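Local coordinates for putative peptide ABC-transport system periplasmic peptide-binding protein (Campylobacter jejuni, PDB 4OEV) that binds nickel(II) outside the cytoplasm as the extracytoplasmic nickel-binding protein of an ABC-type importer, at residues Trp291-Tyr300 against Tyr441-Pro452. Residues are numbered along the deposited sequence; the frame is centred on the assembly and turned at random.
Sequences WANSKNFKIY and YKDFIDALYENP
Aromatic packing carries one end of this contact, where the ring of Tyr449 is clasped between two residues of the loop 291-300. Lys298 CB sits almost exactly on the ring normal, 3.6 Å from the centroid, a CH-pi contact, and farther along the extended chain CD rests 3.5 Å from Tyr449 CE2. Against the opposite face lies Tyr300 in an offset stack, planes 25° apart. Tyr449 reaches between them because its CG stands anti to the backbone N (chi1 167°).

The same two loop residues, Lys298 and Tyr300, also make the direct polar bonds. Tyr300 OH donates to Tyr449 O at 2.6 Å, close to the carbonyl axis (C=O...donor angle 174°), and so grips the last turn of helix 434-450. Lys298 NZ and Glu450 OE2 form a salt bridge at 3.3 Å, whose hydrogen bond is weak.

In this family 5 solute-binding protein, an irregular segment between strand 280-282 and helix 304-313 thus follows a helix, away from the nickel site.

Water mediates the middle: Asp446 OD1 accepts from two waters; the first accepts from Ser294 OG and also donates to Asn296 O, the second accepts from Lys298 N.

Toward the far end the Ile445 CD1 methyl packs against the Ser294 hydroxyl (OG, 3.4 Å), and Ala292 CB makes an apolar contact with Tyr441 CD2 at 3.6 Å.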
loop_
_atom_site.group_PDB
_atom_site.type_symbol
_atom_site.label_atom_id
_atom_site.label_comp_id
_atom_site.label_asym_id
_atom_site.label_seq_id
_atom_site.Cartn_x
_atom_site.Cartn_y
_atom_site.Cartn_z
ATOM N N TRP A 291 -1.607 -6.034 14.993
ATOM C CA TRP A 291 -1.838 -6.924 16.124
ATOM C C TRP A 291 -0.976 -8.186 15.966
ATOM O O TRP A 291 -0.625 -8.856 16.958
ATOM C CB TRP A 291 -3.328 -7.287 16.254
ATOM C CG TRP A 291 -3.966 -7.797 14.990
ATOM C CD1 TRP A 291 -4.721 -7.080 14.118
ATOM C CD2 TRP A 291 -3.916 -9.142 14.469
ATOM N NE1 TRP A 291 -5.133 -7.879 13.085
ATOM C CE2 TRP A 291 -4.662 -9.152 13.283
ATOM C CE3 TRP A 291 -3.316 -10.334 14.897
ATOM C CZ2 TRP A 291 -4.826 -10.304 12.518
ATOM C CZ3 TRP A 291 -3.462 -11.476 14.116
ATOM C CH2 TRP A 291 -4.207 -11.447 12.949
ATOM N N ALA A 292 -0.637 -8.482 14.718
ATOM C CA ALA A 292 0.168 -9.646 14.353
ATOM C C ALA A 292 1.644 -9.528 14.771
ATOM O O ALA A 292 2.390 -10.489 14.654
ATOM C CB ALA A 292 0.090 -9.855 12.847
ATOM N N ASN A 293 2.070 -8.353 15.232
ATOM C CA ASN A 293 3.471 -8.147 15.604
ATOM C C ASN A 293 3.845 -9.074 16.767
ATOM O O ASN A 293 3.187 -9.094 17.816
ATOM C CB ASN A 293 3.715 -6.652 15.936
ATOM C CG ASN A 293 5.181 -6.321 16.253
ATOM O OD1 ASN A 293 6.043 -7.191 16.244
ATOM N ND2 ASN A 293 5.466 -5.033 16.500
ATOM N N SER A 294 4.924 -9.831 16.584
ATOM C CA SER A 294 5.360 -10.756 17.632
ATOM C C SER A 294 6.032 -10.032 18.808
ATOM O O SER A 294 6.145 -10.566 19.933
ATOM C CB SER A 294 6.299 -11.785 17.021
ATOM O OG SER A 294 7.386 -11.128 16.382
ATOM N N LYS A 295 6.488 -8.814 18.548
ATOM C CA LYS A 295 7.067 -7.938 19.572
ATOM C C LYS A 295 8.311 -8.494 20.266
ATOM O O LYS A 295 9.029 -7.744 20.924
ATOM C CB LYS A 295 6.010 -7.591 20.625
ATOM C CG LYS A 295 4.974 -6.600 20.133
ATOM C CD LYS A 295 4.015 -6.159 21.237
ATOM C CE LYS A 295 3.295 -4.893 20.814
ATOM N NZ LYS A 295 2.527 -5.104 19.544
ATOM N N ASN A 296 8.561 -9.795 20.143
ATOM C CA ASN A 296 9.827 -10.339 20.597
ATOM C C ASN A 296 10.507 -11.104 19.492
ATOM O O ASN A 296 10.322 -12.312 19.342
ATOM C CB ASN A 296 9.666 -11.235 21.804
ATOM C CG ASN A 296 10.888 -11.195 22.694
ATOM O OD1 ASN A 296 11.930 -11.771 22.363
ATOM N ND2 ASN A 296 10.772 -10.504 23.833
ATOM N N PHE A 297 11.296 -10.380 18.718
ATOM C CA PHE A 297 11.940 -10.918 17.543
ATOM C C PHE A 297 13.403 -10.506 17.521
ATOM O O PHE A 297 13.805 -9.580 18.241
ATOM C CB PHE A 297 11.221 -10.442 16.267
ATOM C CG PHE A 297 10.935 -8.959 16.251
ATOM C CD1 PHE A 297 11.899 -8.053 15.809
ATOM C CD2 PHE A 297 9.711 -8.464 16.708
ATOM C CE1 PHE A 297 11.640 -6.681 15.804
ATOM C CE2 PHE A 297 9.442 -7.095 16.713
ATOM C CZ PHE A 297 10.405 -6.198 16.262
ATOM N N LYS A 298 14.182 -11.227 16.711
ATOM C CA LYS A 298 15.594 -10.961 16.493
ATOM C C LYS A 298 15.776 -9.777 15.542
ATOM O O LYS A 298 14.907 -9.503 14.732
ATOM C CB LYS A 298 16.278 -12.204 15.912
ATOM C CG LYS A 298 16.630 -13.301 16.935
ATOM C CD LYS A 298 17.228 -14.488 16.171
ATOM C CE LYS A 298 17.602 -15.677 17.033
ATOM N NZ LYS A 298 18.011 -16.796 16.093
ATOM N N ILE A 299 16.882 -9.046 15.678
ATOM C CA ILE A 299 17.185 -7.984 14.725
ATOM C C ILE A 299 18.657 -7.948 14.351
ATOM O O ILE A 299 19.523 -8.483 15.067
ATOM C CB ILE A 299 16.795 -6.554 15.236
ATOM C CG1 ILE A 299 17.783 -6.069 16.303
ATOM C CG2 ILE A 299 15.344 -6.497 15.669
ATOM C CD1 ILE A 299 17.608 -4.626 16.690
ATOM N N TYR A 300 18.918 -7.258 13.243
ATOM C CA TYR A 300 20.272 -6.968 12.827
ATOM C C TYR A 300 20.684 -5.635 13.453
ATOM O O TYR A 300 20.377 -4.576 12.896
ATOM C CB TYR A 300 20.373 -6.906 11.282
ATOM C CG TYR A 300 20.117 -8.265 10.656
ATOM C CD1 TYR A 300 21.131 -9.228 10.614
ATOM C CD2 TYR A 300 18.859 -8.604 10.145
ATOM C CE1 TYR A 300 20.920 -10.483 10.067
ATOM C CE2 TYR A 300 18.633 -9.881 9.577
ATOM C CZ TYR A 300 19.673 -10.814 9.553
ATOM O OH TYR A 300 19.504 -12.088 9.004
ATOM N N TYR A 441 2.130 -15.699 12.248
ATOM C CA TYR A 441 2.782 -14.429 11.902
ATOM C C TYR A 441 4.107 -14.347 12.643
ATOM O O TYR A 441 5.068 -13.861 12.088
ATOM C CB TYR A 441 1.859 -13.224 12.237
ATOM C CG TYR A 441 0.800 -13.122 11.194
ATOM C CD1 TYR A 441 1.162 -13.092 9.855
ATOM C CD2 TYR A 441 -0.557 -13.173 11.518
ATOM C CE1 TYR A 441 0.230 -13.053 8.871
ATOM C CE2 TYR A 441 -1.509 -13.145 10.532
ATOM C CZ TYR A 441 -1.104 -13.068 9.206
ATOM O OH TYR A 441 -2.001 -13.034 8.186
ATOM N N LYS A 442 4.197 -14.889 13.872
ATOM C CA LYS A 442 5.519 -14.934 14.500
ATOM C C LYS A 442 6.498 -15.808 13.698
ATOM O O LYS A 442 7.641 -15.397 13.449
ATOM C CB LYS A 442 5.421 -15.428 15.944
ATOM C CG LYS A 442 6.771 -15.518 16.650
ATOM C CD LYS A 442 6.662 -16.348 17.921
ATOM C CE LYS A 442 7.834 -16.136 18.863
ATOM N NZ LYS A 442 9.096 -16.828 18.413
ATOM N N ASP A 443 6.052 -16.972 13.220
ATOM C CA ASP A 443 6.880 -17.816 12.344
ATOM C C ASP A 443 7.332 -17.038 11.097
ATOM O O ASP A 443 8.497 -17.071 10.694
ATOM C CB ASP A 443 6.102 -19.069 11.903
ATOM C CG ASP A 443 5.890 -20.058 13.038
ATOM O OD1 ASP A 443 6.646 -20.006 14.020
ATOM O OD2 ASP A 443 4.949 -20.886 12.956
ATOM N N PHE A 444 6.397 -16.317 10.509
ATOM C CA PHE A 444 6.682 -15.505 9.365
ATOM C C PHE A 444 7.792 -14.451 9.641
ATOM O O PHE A 444 8.786 -14.338 8.884
ATOM C CB PHE A 444 5.369 -14.840 8.922
ATOM C CG PHE A 444 5.563 -13.674 7.973
ATOM C CD1 PHE A 444 6.121 -13.872 6.739
ATOM C CD2 PHE A 444 5.167 -12.394 8.325
ATOM C CE1 PHE A 444 6.300 -12.831 5.853
ATOM C CE2 PHE A 444 5.341 -11.342 7.456
ATOM C CZ PHE A 444 5.912 -11.549 6.211
ATOM N N ILE A 445 7.599 -13.685 10.713
ATOM C CA ILE A 445 8.545 -12.665 11.170
ATOM C C ILE A 445 9.937 -13.282 11.456
ATOM O O ILE A 445 10.976 -12.726 11.073
ATOM C CB ILE A 445 8.003 -11.977 12.469
ATOM C CG1 ILE A 445 6.774 -11.118 12.130
ATOM C CG2 ILE A 445 9.054 -11.109 13.138
ATOM C CD1 ILE A 445 6.019 -10.630 13.347
ATOM N N ASP A 446 9.947 -14.432 12.133
ATOM C CA ASP A 446 11.196 -15.106 12.447
ATOM C C ASP A 446 11.869 -15.603 11.192
ATOM O O ASP A 446 13.096 -15.544 11.105
ATOM C CB ASP A 446 10.974 -16.282 13.399
ATOM C CG ASP A 446 10.582 -15.857 14.789
ATOM O OD1 ASP A 446 10.900 -14.722 15.222
ATOM O OD2 ASP A 446 9.940 -16.677 15.461
ATOM N N ALA A 447 11.086 -16.120 10.253
ATOM C CA ALA A 447 11.632 -16.603 8.962
ATOM C C ALA A 447 12.240 -15.478 8.155
ATOM O O ALA A 447 13.242 -15.689 7.452
ATOM C CB ALA A 447 10.559 -17.290 8.115
ATOM N N LEU A 448 11.585 -14.313 8.170
ATOM C CA LEU A 448 12.124 -13.122 7.507
ATOM C C LEU A 448 13.468 -12.740 8.070
ATOM O O LEU A 448 14.333 -12.339 7.323
ATOM C CB LEU A 448 11.188 -11.902 7.635
ATOM C CG LEU A 448 9.975 -11.801 6.695
ATOM C CD1 LEU A 448 9.335 -10.399 6.875
ATOM C CD2 LEU A 448 10.266 -12.085 5.252
ATOM N N TYR A 449 13.645 -12.832 9.380
ATOM C CA TYR A 449 14.920 -12.494 10.003
ATOM C C TYR A 449 15.999 -13.464 9.510
ATOM O O TYR A 449 17.137 -13.050 9.271
ATOM C CB TYR A 449 14.861 -12.521 11.556
ATOM C CG TYR A 449 16.271 -12.476 12.142
ATOM C CD1 TYR A 449 16.962 -11.265 12.283
ATOM C CD2 TYR A 449 16.952 -13.652 12.478
ATOM C CE1 TYR A 449 18.253 -11.230 12.752
ATOM C CE2 TYR A 449 18.257 -13.613 12.957
ATOM C CZ TYR A 449 18.899 -12.402 13.088
ATOM O OH TYR A 449 20.199 -12.349 13.566
ATOM N N GLU A 450 15.671 -14.755 9.424
ATOM C CA GLU A 450 16.668 -15.778 9.079
ATOM C C GLU A 450 17.085 -15.702 7.610
ATOM O O GLU A 450 18.181 -16.118 7.221
ATOM C CB GLU A 450 16.149 -17.208 9.388
ATOM C CG GLU A 450 15.838 -17.489 10.886
ATOM C CD GLU A 450 17.046 -17.352 11.829
ATOM O OE1 GLU A 450 18.218 -17.444 11.375
ATOM O OE2 GLU A 450 16.826 -17.163 13.049
ATOM N N ASN A 451 16.179 -15.215 6.784
ATOM C CA ASN A 451 16.425 -15.116 5.370
ATOM C C ASN A 451 15.834 -13.804 4.871
ATOM O O ASN A 451 14.759 -13.776 4.253
ATOM C CB ASN A 451 15.839 -16.324 4.646
ATOM C CG ASN A 451 16.162 -16.320 3.168
ATOM O OD1 ASN A 451 17.093 -15.636 2.706
ATOM N ND2 ASN A 451 15.419 -17.088 2.424
ATOM N N PRO A 452 16.542 -12.702 5.139
ATOM C CA PRO A 452 15.996 -11.350 4.926
ATOM C C PRO A 452 15.857 -10.996 3.430
ATOM O O PRO A 452 16.799 -11.064 2.662
ATOM C CB PRO A 452 17.009 -10.444 5.645
ATOM C CG PRO A 452 18.325 -11.269 5.651
ATOM C CD PRO A 452 17.881 -12.709 5.750
HETATM O O HOH W 1 9.226 -13.258 16.933
HETATM O O HOH W 2 13.341 -13.867 15.307
#